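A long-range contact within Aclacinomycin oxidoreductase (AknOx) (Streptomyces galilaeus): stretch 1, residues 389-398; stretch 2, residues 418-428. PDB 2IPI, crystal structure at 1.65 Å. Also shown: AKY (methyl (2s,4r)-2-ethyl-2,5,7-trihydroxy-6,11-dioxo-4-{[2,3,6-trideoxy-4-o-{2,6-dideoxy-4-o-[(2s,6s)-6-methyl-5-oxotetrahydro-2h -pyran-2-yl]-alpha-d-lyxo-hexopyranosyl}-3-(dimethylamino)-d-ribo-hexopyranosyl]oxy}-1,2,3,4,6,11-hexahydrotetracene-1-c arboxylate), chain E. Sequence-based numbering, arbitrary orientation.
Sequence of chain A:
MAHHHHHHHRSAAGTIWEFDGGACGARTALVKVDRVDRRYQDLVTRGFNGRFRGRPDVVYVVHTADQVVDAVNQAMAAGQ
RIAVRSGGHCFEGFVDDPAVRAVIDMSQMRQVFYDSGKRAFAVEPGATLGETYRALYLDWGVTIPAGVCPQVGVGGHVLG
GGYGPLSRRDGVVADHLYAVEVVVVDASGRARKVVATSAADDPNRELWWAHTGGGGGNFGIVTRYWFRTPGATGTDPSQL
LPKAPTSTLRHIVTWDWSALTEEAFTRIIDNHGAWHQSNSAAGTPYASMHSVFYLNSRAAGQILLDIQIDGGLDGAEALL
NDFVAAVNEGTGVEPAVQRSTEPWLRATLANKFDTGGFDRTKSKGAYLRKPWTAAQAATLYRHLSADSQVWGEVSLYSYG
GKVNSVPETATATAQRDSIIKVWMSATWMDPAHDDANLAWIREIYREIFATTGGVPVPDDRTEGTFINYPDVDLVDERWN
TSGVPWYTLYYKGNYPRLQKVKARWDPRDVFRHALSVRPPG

Stretch 1 (389-398) QVWGEVSLYS
Stretch 2 (418-428) SIIKVWMSATW

Two neighbouring antiparallel β-strands, 420-428 and a partner running to Ser398, are zipped together by backbone hydrogen bonds, with an apolar face on one side of the sheet and a ligand-binding face on the other. Their N-to-C directions differ by 158°, the axes approach to 4.6 Å, and 673 Å² is buried, both sides summed. Torsions are extended from Gly392 to Tyr397 and from Ile420 to Thr427, for example -118/121 at Val394 and -111/142 at Met424; Trp391 departs from this at -81/81.

The register pairs Glu393 with Ser425, Ser395 with Trp423 and Tyr397 with Lys421 as hydrogen-bonded pairs. Each closes a two-bond ring: Glu393 N to Ser425 O 3.1 Å and Ser425 N to Glu393 O 3.2 Å; Ser395 N to Trp423 O 3.3 Å and Trp423 N to Ser395 O 3.2 Å; Tyr397 N to Lys421 O 2.8 Å and Lys421 N to Tyr397 O 3.0 Å. Beyond them, Thr427 N reaches Trp391 O in a weak bond of 3.3 Å. The non-hydrogen-bonded pairs Val394-Met424 and Leu396-Val422 lie between the rings, Gly392-Ala426 between the last ring and the weak bond, with CA atoms 4.7, 4.7 and 4.6 Å apart respectively. Here CA-H groups meet carbonyls, as in Val422 CA to Ser395 O, 3.2 Å.

The face bearing Val394, Leu396, Val422, Met424 and Ala426 is apolar and buried. Val394 (t) sets CG2 4.2 Å from CG of Met424 (m, t, t); Leu396 (m, t) places CD2 3.8 Å from CG1 of Val422 (chi1 -29°), and its CB lies 4.1 Å from CG2 of Ile420 (m, t). Gly392 adds no side chain beside Ala426, so the apolar contact here comes from Val390, whose CG2 touches Ala426 CB at 4.4 Å.

On the opposite face, Tyr397 (m, chi2 79°) lays CE1 4.1 Å from CB of Trp423 (t, chi2 65°). Ser395 (m) donates from OG to OE2 of Glu393 (p) at 2.8 Å, tying alternate residues of one strand together. Lys421 (chi1 -126°) and Trp391 (chi1 -127°, chi2 -110°) start on this face, but their ends lead away; Lys421 NZ bonds elsewhere in the structure.

The aclacinomycin-type ligand AKY lines this face. Its C1 lies over one face of the Trp391 ring, 3.3 Å from CZ3, and its C41 over one face of the Trp423 ring, 2.9 Å from CD2. Thr427 (m) hydrogen-bonds through OG1 to AKY N11 at 2.9 Å, while AKY O4 donates weakly to Thr427 O at 3.1 Å. Tyr397 OH and Ser425 OG (p) are buried without polar partners, 3.2 Å from AKY C40 and 3.1 Å from AKY C52 respectively.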

# COMPACT_ATOMS: atom_id res chain seq x y z
N GLN A 389 -16.08 21.36 6.58
CA GLN A 389 -17.17 21.13 5.61
C GLN A 389 -16.86 19.89 4.78
O GLN A 389 -17.46 19.64 3.75
CB GLN A 389 -17.46 22.37 4.77
CG GLN A 389 -18.92 22.49 4.35
CD GLN A 389 -19.77 23.29 5.32
OE1 GLN A 389 -19.29 24.24 5.95
NE2 GLN A 389 -21.03 22.90 5.46
N VAL A 390 -15.90 19.09 5.27
CA VAL A 390 -15.39 17.96 4.50
C VAL A 390 -15.31 16.65 5.29
O VAL A 390 -15.17 16.64 6.51
CB VAL A 390 -13.98 18.23 3.95
CG1 VAL A 390 -13.60 19.70 3.93
CG2 VAL A 390 -12.96 17.44 4.76
N TRP A 391 -15.37 15.56 4.54
CA TRP A 391 -15.31 14.18 5.00
C TRP A 391 -13.89 13.70 5.25
O TRP A 391 -13.31 13.03 4.39
CB TRP A 391 -15.96 13.26 3.95
CG TRP A 391 -17.02 12.37 4.51
CD1 TRP A 391 -16.97 11.02 4.68
CD2 TRP A 391 -18.31 12.79 4.98
NE1 TRP A 391 -18.15 10.57 5.23
CE2 TRP A 391 -18.99 11.64 5.42
CE3 TRP A 391 -18.95 14.03 5.07
CZ2 TRP A 391 -20.28 11.69 5.94
CZ3 TRP A 391 -20.23 14.07 5.59
CH2 TRP A 391 -20.88 12.90 6.02
N GLY A 392 -13.32 14.04 6.41
CA GLY A 392 -11.98 13.70 6.80
C GLY A 392 -11.88 12.56 7.78
O GLY A 392 -12.77 12.21 8.57
N GLU A 393 -10.73 11.87 7.76
CA GLU A 393 -10.54 10.83 8.77
C GLU A 393 -9.07 10.42 8.87
O GLU A 393 -8.29 10.60 7.94
CB GLU A 393 -11.40 9.60 8.49
CG GLU A 393 -11.24 8.93 7.13
CD GLU A 393 -10.65 7.53 7.32
OE1 GLU A 393 -11.12 6.54 6.73
OE2 GLU A 393 -9.68 7.49 8.11
N VAL A 394 -8.77 9.88 10.05
CA VAL A 394 -7.48 9.32 10.38
C VAL A 394 -7.59 7.84 10.70
O VAL A 394 -8.28 7.43 11.63
CB VAL A 394 -6.88 10.03 11.62
CG1 VAL A 394 -5.59 9.33 12.03
CG2 VAL A 394 -6.74 11.51 11.32
N SER A 395 -6.87 7.03 9.94
CA SER A 395 -6.85 5.59 10.21
C SER A 395 -5.53 5.20 10.87
O SER A 395 -4.44 5.57 10.42
CB SER A 395 -7.05 4.82 8.92
OG SER A 395 -8.30 5.10 8.33
N LEU A 396 -5.60 4.44 11.95
CA LEU A 396 -4.41 3.92 12.60
C LEU A 396 -4.40 2.40 12.42
O LEU A 396 -5.39 1.76 12.77
CB LEU A 396 -4.33 4.27 14.08
CG LEU A 396 -4.73 5.70 14.47
CD1 LEU A 396 -4.92 5.81 15.98
CD2 LEU A 396 -3.68 6.68 13.98
N TYR A 397 -3.30 1.87 11.89
CA TYR A 397 -3.13 0.44 11.67
C TYR A 397 -2.16 -0.20 12.65
O TYR A 397 -1.03 0.27 12.81
CB TYR A 397 -2.64 0.16 10.24
CG TYR A 397 -3.58 0.75 9.22
CD1 TYR A 397 -3.58 2.11 8.91
CD2 TYR A 397 -4.49 -0.07 8.57
CE1 TYR A 397 -4.46 2.63 7.98
CE2 TYR A 397 -5.37 0.44 7.64
CZ TYR A 397 -5.36 1.79 7.35
OH TYR A 397 -6.24 2.29 6.41
N SER A 398 -2.60 -1.28 13.28
CA SER A 398 -1.65 -2.10 14.02
C SER A 398 -0.60 -2.58 13.00
O SER A 398 -1.00 -2.90 11.87
CB SER A 398 -2.32 -3.25 14.75
OG SER A 398 -2.92 -4.17 13.86
N SER A 418 8.67 0.11 13.20
CA SER A 418 7.47 0.88 13.48
C SER A 418 6.40 -0.00 14.13
O SER A 418 6.36 -1.21 13.90
CB SER A 418 6.93 1.56 12.23
OG SER A 418 7.84 2.57 11.78
N ILE A 419 5.53 0.63 14.93
CA ILE A 419 4.53 -0.09 15.71
C ILE A 419 3.13 0.15 15.17
O ILE A 419 2.22 -0.66 15.40
CB ILE A 419 4.56 0.33 17.19
CG1 ILE A 419 4.01 1.73 17.47
CG2 ILE A 419 5.97 0.20 17.78
CD1 ILE A 419 4.30 2.24 18.87
N ILE A 420 2.95 1.26 14.46
CA ILE A 420 1.68 1.65 13.88
C ILE A 420 1.85 2.42 12.58
O ILE A 420 2.79 3.20 12.44
CB ILE A 420 0.88 2.53 14.86
CG1 ILE A 420 0.48 1.82 16.16
CG2 ILE A 420 -0.36 3.10 14.20
CD1 ILE A 420 0.36 2.75 17.35
N LYS A 421 0.96 2.21 11.61
CA LYS A 421 0.97 2.99 10.37
C LYS A 421 -0.27 3.87 10.29
O LYS A 421 -1.36 3.40 10.63
CB LYS A 421 1.00 2.04 9.18
CG LYS A 421 2.13 2.30 8.19
CD LYS A 421 1.64 1.89 6.81
CE LYS A 421 2.29 0.57 6.42
NZ LYS A 421 3.03 0.61 5.15
N VAL A 422 -0.14 5.10 9.80
CA VAL A 422 -1.33 5.95 9.70
C VAL A 422 -1.56 6.42 8.28
O VAL A 422 -0.62 6.63 7.51
CB VAL A 422 -1.29 7.16 10.67
CG1 VAL A 422 -0.47 6.85 11.91
CG2 VAL A 422 -0.74 8.41 10.01
N TRP A 423 -2.81 6.57 7.88
CA TRP A 423 -3.20 7.06 6.56
C TRP A 423 -4.29 8.11 6.69
O TRP A 423 -5.38 7.77 7.14
CB TRP A 423 -3.71 5.93 5.67
CG TRP A 423 -4.00 6.27 4.24
CD1 TRP A 423 -3.07 6.64 3.31
CD2 TRP A 423 -5.27 6.27 3.57
NE1 TRP A 423 -3.70 6.87 2.10
CE2 TRP A 423 -5.04 6.65 2.24
CE3 TRP A 423 -6.58 5.98 3.96
CZ2 TRP A 423 -6.06 6.76 1.30
CZ3 TRP A 423 -7.59 6.08 3.03
CH2 TRP A 423 -7.35 6.47 1.70
N MET A 424 -4.01 9.36 6.32
CA MET A 424 -5.06 10.38 6.47
C MET A 424 -5.59 10.84 5.12
O MET A 424 -4.83 10.98 4.16
CB MET A 424 -4.57 11.60 7.23
CG MET A 424 -3.70 11.27 8.43
SD MET A 424 -3.22 12.80 9.25
CE MET A 424 -2.48 12.13 10.73
N SER A 425 -6.90 11.07 5.08
CA SER A 425 -7.56 11.42 3.84
C SER A 425 -8.76 12.35 4.01
O SER A 425 -9.26 12.52 5.12
CB SER A 425 -8.07 10.14 3.14
OG SER A 425 -9.16 9.59 3.86
N ALA A 426 -9.14 12.90 2.88
CA ALA A 426 -10.34 13.61 2.54
C ALA A 426 -10.89 12.96 1.26
O ALA A 426 -10.11 12.65 0.35
CB ALA A 426 -10.13 15.10 2.29
N THR A 427 -12.18 12.77 1.26
CA THR A 427 -12.93 12.10 0.22
C THR A 427 -14.17 12.92 -0.11
O THR A 427 -14.82 13.35 0.84
CB THR A 427 -13.36 10.69 0.66
OG1 THR A 427 -12.25 10.06 1.33
CG2 THR A 427 -13.75 9.86 -0.55
N TRP A 428 -14.42 13.13 -1.40
CA TRP A 428 -15.55 13.96 -1.81
C TRP A 428 -16.05 13.64 -3.21
O TRP A 428 -15.51 12.81 -3.93
CB TRP A 428 -15.22 15.44 -1.72
CG TRP A 428 -14.21 16.07 -2.61
CD1 TRP A 428 -14.47 16.85 -3.71
CD2 TRP A 428 -12.78 16.00 -2.50
NE1 TRP A 428 -13.30 17.26 -4.29
CE2 TRP A 428 -12.25 16.76 -3.57
CE3 TRP A 428 -11.88 15.39 -1.63
CZ2 TRP A 428 -10.87 16.91 -3.77
CZ3 TRP A 428 -10.53 15.54 -1.83
CH2 TRP A 428 -10.03 16.29 -2.90
O15 AKY E . -3.39 0.93 3.81
C42 AKY E . -4.53 1.14 3.36
C40 AKY E . -5.70 0.32 3.97
C38 AKY E . -7.04 0.69 3.49
C39 AKY E . -4.92 2.40 2.47
C41 AKY E . -4.54 3.69 2.44
O14 AKY E . -6.15 2.29 1.80
C37 AKY E . -7.21 1.92 2.67
O13 AKY E . -8.46 1.86 2.03
C35 AKY E . -9.16 3.07 1.96
C34 AKY E . -10.35 3.12 2.92
C36 AKY E . -10.14 2.35 4.10
O11 AKY E . -11.69 2.73 2.29
C33 AKY E . -9.53 3.43 0.53
O12 AKY E . -8.40 3.46 -0.49
C32 AKY E . -10.71 2.84 0.08
C31 AKY E . -11.82 3.24 0.86
O7 AKY E . -16.94 6.89 2.48
C7 AKY E . -18.02 6.91 1.54
C8 AKY E . -18.76 5.63 1.62
C9 AKY E . -19.72 5.65 2.77
O9 AKY E . -19.00 6.06 3.88
C13 AKY E . -20.34 4.30 2.90
C14 AKY E . -19.16 3.37 3.19
C20 AKY E . -18.88 8.07 1.92
C19 AKY E . -20.18 7.96 2.43
C10 AKY E . -20.81 6.59 2.43
C11 AKY E . -20.93 9.10 2.71
C18 AKY E . -20.41 10.37 2.47
C17 AKY E . -19.11 10.50 1.96
C6 AKY E . -18.37 9.35 1.71
O6 AKY E . -17.12 9.44 1.21
C12 AKY E . -21.21 11.51 2.71
O3 AKY E . -22.36 11.41 3.18
C15 AKY E . -20.69 12.79 2.40
C1 AKY E . -21.50 13.91 2.56
C2 AKY E . -21.06 15.19 2.23
C3 AKY E . -19.77 15.33 1.72
C16 AKY E . -19.38 12.92 1.87
C5 AKY E . -18.59 11.78 1.65
O5 AKY E . -17.45 11.79 1.15
C4 AKY E . -18.95 14.22 1.55
O4 AKY E . -17.71 14.43 1.04
O18 AKY E . -12.10 4.65 0.88
C45 AKY E . -15.67 6.81 1.81
C43 AKY E . -21.33 6.34 1.01
O16 AKY E . -20.74 6.80 0.02
O17 AKY E . -22.48 5.64 0.80
C44 AKY E . -23.40 6.50 0.12
O19 AKY E . -15.59 5.75 0.89
C47 AKY E . -13.24 6.27 2.27
N11 AKY E . -12.20 7.26 1.93
C52 AKY E . -11.14 7.50 2.85
C51 AKY E . -11.84 7.41 0.56
C46 AKY E . -14.58 6.68 2.87
C48 AKY E . -13.37 4.97 1.48
C49 AKY E . -14.40 5.12 0.38
C50 AKY E . -13.96 5.33 -1.08